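Local coordinates for protein N6 adenine specific DNA methylase (Encephalitozoon cuniculi, PDB 3Q87) that probably transfers methyl groups from S-adenosylmethionine to the translation termination factor eRF1, as the catalytic Mtq2 subunit working in complex with its activator Trm112, at residues 105-110 / 121-126; 131-136 / 157-162. All coordinates share one frame; numbering follows the deposited sequence.

Contact 1. Residues 105-110 / 121-126; sequences EVIDRF and LLVIEA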
ATOM      1  N   GLU B 105      10.413  15.879  -8.693  1.00 18.60           N
ATOM      2  CA  GLU B 105       9.910  15.019  -9.754  1.00 22.29           C
ATOM      3  C   GLU B 105       9.023  13.863  -9.276  1.00 21.91           C
ATOM      4  O   GLU B 105       8.012  13.562  -9.910  1.00 19.88           O
ATOM      5  CB  GLU B 105      11.055  14.530 -10.648  1.00 23.99           C
ATOM      6  CG  GLU B 105      11.748  15.698 -11.367  1.00 29.75           C
ATOM      7  CD  GLU B 105      12.695  15.261 -12.474  1.00 41.80           C
ATOM      8  OE1 GLU B 105      12.491  14.170 -13.049  1.00 51.15           O
ATOM      9  OE2 GLU B 105      13.645  16.018 -12.780  1.00 38.13           O
ATOM     10  N   VAL B 106       9.390  13.214  -8.173  1.00 22.23           N
ATOM     11  CA  VAL B 106       8.561  12.113  -7.676  1.00 18.79           C
ATOM     12  C   VAL B 106       7.348  12.680  -6.946  1.00 20.23           C
ATOM     13  O   VAL B 106       6.224  12.202  -7.115  1.00 19.35           O
ATOM     14  CB  VAL B 106       9.348  11.124  -6.772  1.00 20.05           C
ATOM     15  CG1 VAL B 106       8.463   9.928  -6.391  1.00 20.25           C
ATOM     16  CG2 VAL B 106      10.584  10.625  -7.487  1.00 16.04           C
ATOM     17  N   ILE B 107       7.577  13.715  -6.144  1.00 15.23           N
ATOM     18  CA  ILE B 107       6.491  14.388  -5.451  1.00 18.46           C
ATOM     19  C   ILE B 107       5.387  14.791  -6.429  1.00 20.97           C
ATOM     20  O   ILE B 107       4.203  14.546  -6.183  1.00 19.97           O
ATOM     21  CB  ILE B 107       7.000  15.645  -4.716  1.00 22.51           C
ATOM     22  CG1 ILE B 107       7.820  15.240  -3.496  1.00 19.00           C
ATOM     23  CG2 ILE B 107       5.824  16.568  -4.322  1.00 19.04           C
ATOM     24  CD1 ILE B 107       8.811  16.311  -3.035  1.00 21.30           C
ATOM     25  N   ASP B 108       5.792  15.406  -7.535  1.00 19.99           N
ATOM     26  CA  ASP B 108       4.863  15.912  -8.540  1.00 24.26           C
ATOM     27  C   ASP B 108       4.128  14.764  -9.215  1.00 21.58           C
ATOM     28  O   ASP B 108       2.937  14.867  -9.501  1.00 19.54           O
ATOM     29  CB  ASP B 108       5.604  16.753  -9.593  1.00 20.97           C
ATOM     30  CG  ASP B 108       5.997  18.129  -9.076  1.00 40.24           C
ATOM     31  OD1 ASP B 108       5.559  18.492  -7.962  1.00 31.17           O
ATOM     32  OD2 ASP B 108       6.734  18.856  -9.792  1.00 40.85           O
ATOM     33  N   ARG B 109       4.836  13.666  -9.472  1.00 19.40           N
ATOM     34  CA  ARG B 109       4.187  12.483 -10.022  1.00 19.31           C
ATOM     35  C   ARG B 109       3.152  11.923  -9.055  1.00 20.23           C
ATOM     36  O   ARG B 109       2.059  11.505  -9.461  1.00 19.18           O
ATOM     37  CB  ARG B 109       5.216  11.409 -10.388  1.00 25.56           C
ATOM     38  CG  ARG B 109       5.874  11.660 -11.725  1.00 24.25           C
ATOM     39  CD  ARG B 109       6.953  10.644 -12.068  1.00 30.37           C
ATOM     40  NE  ARG B 109       6.508   9.256 -11.945  1.00 32.49           N
ATOM     41  CZ  ARG B 109       7.176   8.327 -11.262  1.00 36.94           C
ATOM     42  NH1 ARG B 109       8.320   8.645 -10.665  1.00 40.42           N
ATOM     43  NH2 ARG B 109       6.723   7.081 -11.194  1.00 20.07           N
ATOM     44  N   PHE B 110       3.501  11.921  -7.775  1.00 17.72           N
ATOM     45  CA  PHE B 110       2.601  11.437  -6.736  1.00 17.55           C
ATOM     46  C   PHE B 110       1.334  12.290  -6.661  1.00 21.16           C
ATOM     47  O   PHE B 110       0.226  11.784  -6.679  1.00 15.07           O
ATOM     48  CB  PHE B 110       3.291  11.453  -5.360  1.00 16.42           C
ATOM     49  CG  PHE B 110       2.344  11.228  -4.206  1.00 16.11           C
ATOM     50  CD1 PHE B 110       1.712  10.007  -4.047  1.00 11.93           C
ATOM     51  CD2 PHE B 110       2.083  12.236  -3.286  1.00 20.76           C
ATOM     52  CE1 PHE B 110       0.821   9.791  -2.995  1.00 15.71           C
ATOM     53  CE2 PHE B 110       1.206  12.029  -2.230  1.00 19.77           C
ATOM     54  CZ  PHE B 110       0.563  10.795  -2.089  1.00 16.75           C
ATOM     55  N   LEU B 121       2.087  14.020   3.614  1.00 15.70           N
ATOM     56  CA  LEU B 121       3.250  14.088   2.733  1.00 14.88           C
ATOM     57  C   LEU B 121       4.361  14.912   3.376  1.00 21.18           C
ATOM     58  O   LEU B 121       4.099  15.967   3.930  1.00 22.26           O
ATOM     59  CB  LEU B 121       2.860  14.705   1.391  1.00 14.90           C
ATOM     60  CG  LEU B 121       3.973  14.944   0.370  1.00 19.69           C
ATOM     61  CD1 LEU B 121       4.546  13.613  -0.139  1.00 15.55           C
ATOM     62  CD2 LEU B 121       3.428  15.769  -0.799  1.00 23.38           C
ATOM     63  N   LEU B 122       5.596  14.426   3.307  1.00 19.47           N
ATOM     64  CA  LEU B 122       6.726  15.177   3.826  1.00 19.16           C
ATOM     65  C   LEU B 122       7.465  15.847   2.681  1.00 22.21           C
ATOM     66  O   LEU B 122       7.686  15.249   1.635  1.00 16.89           O
ATOM     67  CB  LEU B 122       7.689  14.281   4.620  1.00 19.55           C
ATOM     68  CG  LEU B 122       8.908  15.002   5.234  1.00 14.13           C
ATOM     69  CD1 LEU B 122       9.419  14.241   6.436  1.00 15.55           C
ATOM     70  CD2 LEU B 122      10.046  15.214   4.227  1.00 18.24           C
ATOM     71  N   VAL B 123       7.846  17.101   2.895  1.00 18.04           N
ATOM     72  CA  VAL B 123       8.547  17.866   1.896  1.00 17.57           C
ATOM     73  C   VAL B 123       9.613  18.694   2.622  1.00 19.17           C
ATOM     74  O   VAL B 123       9.529  18.867   3.822  1.00 17.14           O
ATOM     75  CB  VAL B 123       7.562  18.776   1.141  1.00 24.98           C
ATOM     76  CG1 VAL B 123       8.297  19.863   0.437  1.00 36.17           C
ATOM     77  CG2 VAL B 123       6.712  17.960   0.160  1.00 23.11           C
ATOM     78  N   ILE B 124      10.627  19.166   1.907  1.00 20.38           N
ATOM     79  CA  ILE B 124      11.592  20.084   2.502  1.00 25.90           C
ATOM     80  C   ILE B 124      11.517  21.459   1.834  1.00 26.95           C
ATOM     81  O   ILE B 124      10.913  21.608   0.783  1.00 18.81           O
ATOM     82  CB  ILE B 124      13.032  19.533   2.445  1.00 27.86           C
ATOM     83  CG1 ILE B 124      13.473  19.332   0.997  1.00 25.07           C
ATOM     84  CG2 ILE B 124      13.137  18.234   3.247  1.00 26.14           C
ATOM     85  CD1 ILE B 124      14.956  19.022   0.859  1.00 31.66           C
ATOM     86  N   GLU B 125      12.127  22.463   2.457  1.00 34.33           N
ATOM     87  CA  GLU B 125      12.028  23.834   1.970  1.00 29.59           C
ATOM     88  C   GLU B 125      12.434  23.940   0.502  1.00 39.09           C
ATOM     89  O   GLU B 125      11.819  24.678  -0.276  1.00 32.43           O
ATOM     90  CB  GLU B 125      12.888  24.762   2.831  1.00 37.53           C
ATOM     91  CG  GLU B 125      12.558  26.237   2.697  1.00 38.47           C
ATOM     92  CD  GLU B 125      13.187  27.057   3.815  1.00 49.88           C
ATOM     93  OE1 GLU B 125      12.602  27.115   4.922  1.00 53.60           O
ATOM     94  OE2 GLU B 125      14.269  27.637   3.590  1.00 40.68           O
ATOM     95  N   ALA B 126      13.458  23.188   0.116  1.00 29.87           N
ATOM     96  CA  ALA B 126      13.957  23.259  -1.254  1.00 28.87           C
ATOM     97  C   ALA B 126      12.940  22.794  -2.306  1.00 32.70           C
ATOM     98  O   ALA B 126      13.029  23.178  -3.478  1.00 24.21           O
ATOM     99  CB  ALA B 126      15.262  22.500  -1.385  1.00 28.73           C
TER
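In the beta-alpha-beta unit of strand 81-84, helix 105-113 and strand 118-124, part of the Rossmann-like methyltransferase fold, I107 and F110 of the helix rest on L121 and V123 of the returning strand. Helix 105-110 and strand 121-124 run at 147° between their N-to-C directions, and their axes come no closer than 10.8 Å, a gap filled by branched and aromatic side chains without any polar link between them. I107 uses both of its branches. Its CG1 lies beside the backbone N (chi1 -72°) and carries CD1 to CG2 of V123, at 4.2 Å, where the two side chains meet at a slant. The other branch, CG2, lies anti to that N and comes within 4.3 Å of CD2 of L121. One turn further on, CD2 of the F110 ring approaches the second methyl of L121, CD1, at 4.2 Å. L121 thus spreads its forked end between the two helix residues, a task suited to leucine, while beta-branched V123 fits an extended strand and offers a methyl close to the backbone. At these separations the groups, all on buried residues, are in loose van der Waals contact. The flat ring of F110 gives a broad apolar surface that also packs edge-to-face with F84 and touches V82. On the reverse side of strand 118-124, L122 packs against helix 8-20.

Contact 2. Residues 131-136 / 157-162; sequences EVLARL and YIIKGE
I159 meets V132, L133 and L136, three residues on one side of helix 129-138, and its side chain can be followed outward branch by branch. From CB, which points at the helix, CG2 stands anti to the backbone N and reaches two leucines: CD1 of L136 and CD2 of L133, each 3.7 Å from this methyl. The longer branch starts with CG1, placed beside that N by a chi1 of -61°, and this methylene is already 4.2 Å from CD2 of L133. At the tip, CD1 settles against CG1 of V132 at 3.8 Å, and CD2 of L133 lies equally near it. That one leucine methyl therefore touches both branches of the isoleucine, although the CB of L133 points neither at the strand nor away from it, and only the end of the side chain comes nearer. Leucine's long forked end lets L133 and L136 reach the isoleucine, while V132 supplies a methyl close to the backbone. The helix and strand segments run almost parallel, 9° apart, with 10.3 Å between their axes at closest approach. This is a helix laid along the sheet in the alpha/beta methyltransferase fold, over strand 155-162, which is antiparallel to both of its neighbours. Beta-branched isoleucine suits an extended strand, and its two unequal arms span successive turns of the helix. Further along, G161, with no side chain, adds little bulk beneath L136. V132 additionally touches L121 of strand 118-124, L136 reaches V111 of helix 105-113, and both leucines rest on T143 of strand 142-150.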
ATOM      1  N   GLU B 131       4.297  25.533  -3.714  1.00 22.23           N
ATOM      2  CA  GLU B 131       3.922  24.975  -5.008  1.00 30.10           C
ATOM      3  C   GLU B 131       3.302  23.583  -4.837  1.00 32.81           C
ATOM      4  O   GLU B 131       2.421  23.188  -5.597  1.00 27.17           O
ATOM      5  CB  GLU B 131       5.128  24.907  -5.944  1.00 28.29           C
ATOM      6  CG  GLU B 131       5.691  26.261  -6.328  1.00 44.58           C
ATOM      7  CD  GLU B 131       6.851  26.161  -7.311  1.00 60.99           C
ATOM      8  OE1 GLU B 131       7.154  25.038  -7.778  1.00 53.46           O
ATOM      9  OE2 GLU B 131       7.460  27.209  -7.615  1.00 62.59           O
ATOM     10  N   VAL B 132       3.766  22.842  -3.835  1.00 28.45           N
ATOM     11  CA  VAL B 132       3.197  21.534  -3.550  1.00 28.96           C
ATOM     12  C   VAL B 132       1.766  21.691  -3.040  1.00 23.43           C
ATOM     13  O   VAL B 132       0.854  21.021  -3.510  1.00 24.32           O
ATOM     14  CB  VAL B 132       4.045  20.722  -2.523  1.00 29.21           C
ATOM     15  CG1 VAL B 132       3.421  19.326  -2.294  1.00 21.20           C
ATOM     16  CG2 VAL B 132       5.500  20.600  -2.988  1.00 21.67           C
ATOM     17  N   LEU B 133       1.571  22.578  -2.071  1.00 29.61           N
ATOM     18  CA  LEU B 133       0.226  22.863  -1.579  1.00 28.98           C
ATOM     19  C   LEU B 133      -0.717  23.237  -2.718  1.00 24.66           C
ATOM     20  O   LEU B 133      -1.832  22.731  -2.812  1.00 28.42           O
ATOM     21  CB  LEU B 133       0.265  23.993  -0.562  1.00 32.49           C
ATOM     22  CG  LEU B 133       0.959  23.658   0.747  1.00 31.95           C
ATOM     23  CD1 LEU B 133       1.058  24.918   1.589  1.00 22.53           C
ATOM     24  CD2 LEU B 133       0.184  22.558   1.466  1.00 32.64           C
ATOM     25  N   ALA B 134      -0.256  24.133  -3.581  1.00 24.34           N
ATOM     26  CA  ALA B 134      -1.056  24.585  -4.708  1.00 30.27           C
ATOM     27  C   ALA B 134      -1.464  23.424  -5.613  1.00 31.40           C
ATOM     28  O   ALA B 134      -2.634  23.299  -6.004  1.00 27.54           O
ATOM     29  CB  ALA B 134      -0.289  25.648  -5.502  1.00 24.96           C
ATOM     30  N   ARG B 135      -0.503  22.566  -5.945  1.00 30.16           N
ATOM     31  CA  ARG B 135      -0.793  21.448  -6.841  1.00 25.17           C
ATOM     32  C   ARG B 135      -1.820  20.518  -6.227  1.00 26.25           C
ATOM     33  O   ARG B 135      -2.663  19.957  -6.930  1.00 31.91           O
ATOM     34  CB  ARG B 135       0.477  20.675  -7.183  1.00 28.52           C
ATOM     35  CG  ARG B 135       1.270  21.271  -8.327  1.00 34.36           C
ATOM     36  CD  ARG B 135       2.450  20.385  -8.652  1.00 40.45           C
ATOM     37  NE  ARG B 135       3.349  20.997  -9.621  1.00 43.81           N
ATOM     38  CZ  ARG B 135       3.637  20.481 -10.809  1.00 33.64           C
ATOM     39  NH1 ARG B 135       3.099  19.335 -11.184  1.00 37.70           N
ATOM     40  NH2 ARG B 135       4.467  21.118 -11.614  1.00 36.59           N
ATOM     41  N   LEU B 136      -1.729  20.356  -4.911  1.00 22.71           N
ATOM     42  CA  LEU B 136      -2.644  19.519  -4.157  1.00 26.95           C
ATOM     43  C   LEU B 136      -4.038  20.113  -4.189  1.00 27.63           C
ATOM     44  O   LEU B 136      -5.019  19.392  -4.314  1.00 26.47           O
ATOM     45  CB  LEU B 136      -2.162  19.367  -2.709  1.00 22.84           C
ATOM     46  CG  LEU B 136      -1.040  18.354  -2.480  1.00 27.36           C
ATOM     47  CD1 LEU B 136      -0.505  18.449  -1.062  1.00 22.19           C
ATOM     48  CD2 LEU B 136      -1.518  16.927  -2.790  1.00 30.36           C
ATOM     49  N   TYR B 157       8.675  19.998   6.190  1.00 22.61           N
ATOM     50  CA  TYR B 157       7.255  20.332   6.230  1.00 18.91           C
ATOM     51  C   TYR B 157       6.379  19.095   6.060  1.00 22.81           C
ATOM     52  O   TYR B 157       6.520  18.342   5.098  1.00 27.47           O
ATOM     53  CB  TYR B 157       6.912  21.342   5.135  1.00 28.36           C
ATOM     54  CG  TYR B 157       7.721  22.621   5.206  1.00 31.25           C
ATOM     55  CD1 TYR B 157       7.147  23.806   5.658  1.00 41.70           C
ATOM     56  CD2 TYR B 157       9.055  22.644   4.825  1.00 32.01           C
ATOM     57  CE1 TYR B 157       7.880  24.980   5.728  1.00 39.92           C
ATOM     58  CE2 TYR B 157       9.800  23.816   4.888  1.00 39.75           C
ATOM     59  CZ  TYR B 157       9.207  24.980   5.340  1.00 40.11           C
ATOM     60  OH  TYR B 157       9.938  26.141   5.405  1.00 42.00           O
ATOM     61  N   ILE B 158       5.470  18.889   6.999  1.00 23.96           N
ATOM     62  CA  ILE B 158       4.521  17.798   6.887  1.00 23.49           C
ATOM     63  C   ILE B 158       3.169  18.309   6.411  1.00 25.48           C
ATOM     64  O   ILE B 158       2.475  19.057   7.103  1.00 27.37           O
ATOM     65  CB  ILE B 158       4.376  17.050   8.203  1.00 22.99           C
ATOM     66  CG1 ILE B 158       5.717  16.392   8.553  1.00 17.55           C
ATOM     67  CG2 ILE B 158       3.235  16.028   8.110  1.00 18.20           C
ATOM     68  CD1 ILE B 158       5.774  15.895   9.960  1.00 38.25           C
ATOM     69  N   ILE B 159       2.814  17.906   5.203  1.00 20.71           N
ATOM     70  CA  ILE B 159       1.574  18.339   4.590  1.00 21.78           C
ATOM     71  C   ILE B 159       0.456  17.341   4.839  1.00 26.84           C
ATOM     72  O   ILE B 159       0.630  16.145   4.627  1.00 23.54           O
ATOM     73  CB  ILE B 159       1.773  18.540   3.094  1.00 21.64           C
ATOM     74  CG1 ILE B 159       2.828  19.613   2.859  1.00 24.58           C
ATOM     75  CG2 ILE B 159       0.479  18.961   2.422  1.00 28.38           C
ATOM     76  CD1 ILE B 159       2.973  20.002   1.397  1.00 29.02           C
ATOM     77  N   LYS B 160      -0.680  17.827   5.326  1.00 26.77           N
ATOM     78  CA  LYS B 160      -1.869  16.990   5.441  1.00 22.03           C
ATOM     79  C   LYS B 160      -2.865  17.408   4.371  1.00 32.38           C
ATOM     80  O   LYS B 160      -3.169  18.588   4.230  1.00 24.37           O
ATOM     81  CB  LYS B 160      -2.512  17.077   6.821  1.00 27.71           C
ATOM     82  CG  LYS B 160      -3.836  16.338   6.888  1.00 25.02           C
ATOM     83  CD  LYS B 160      -4.405  16.274   8.295  1.00 29.34           C
ATOM     84  CE  LYS B 160      -5.751  15.554   8.295  1.00 33.85           C
ATOM     85  NZ  LYS B 160      -6.348  15.503   9.654  1.00 33.10           N
ATOM     86  N   GLY B 161      -3.347  16.439   3.598  1.00 18.98           N
ATOM     87  CA  GLY B 161      -4.289  16.721   2.530  1.00 23.02           C
ATOM     88  C   GLY B 161      -5.562  15.940   2.725  1.00 23.93           C
ATOM     89  O   GLY B 161      -5.528  14.766   3.094  1.00 25.03           O
ATOM     90  N   GLU B 162      -6.695  16.586   2.496  1.00 26.33           N
ATOM     91  CA  GLU B 162      -7.969  15.908   2.668  1.00 28.68           C
ATOM     92  C   GLU B 162      -8.993  16.386   1.658  1.00 29.23           C
ATOM     93  O   GLU B 162      -9.120  17.579   1.396  1.00 29.63           O
ATOM     94  CB  GLU B 162      -8.499  16.073   4.095  1.00 25.15           C
ATOM     95  CG  GLU B 162      -9.626  15.095   4.416  1.00 46.60           C
ATOM     96  CD  GLU B 162     -10.093  15.157   5.860  1.00 48.11           C
ATOM     97  OE1 GLU B 162      -9.486  15.905   6.653  1.00 44.32           O
ATOM     98  OE2 GLU B 162     -11.072  14.454   6.197  1.00 47.28           O
TER

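Contacts 1 and 2 place consecutive helices on one face of the same sheet, over the neighbouring strands 118-124 and 155-162. Backbone bonds tie these strands together: O of L121 accepts a probable hydrogen bond from N of I159 at 2.7 Å, and O of V123 one from N of Y157. Both contacts are apolar, but contact 1 is wholly buried, lies nearer the centre of the chain and the S-adenosylmethionine site, and includes an aromatic ring. Contact 2, farther out, is purely aliphatic and includes the partly exposed L133. Its helix runs nearly parallel to its strand, whereas that of contact 1 runs roughly antiparallel. Between them, E125 OE1 hydrogen-bonds Y157 OH, and D108 and R135 form a long, weak ion pair.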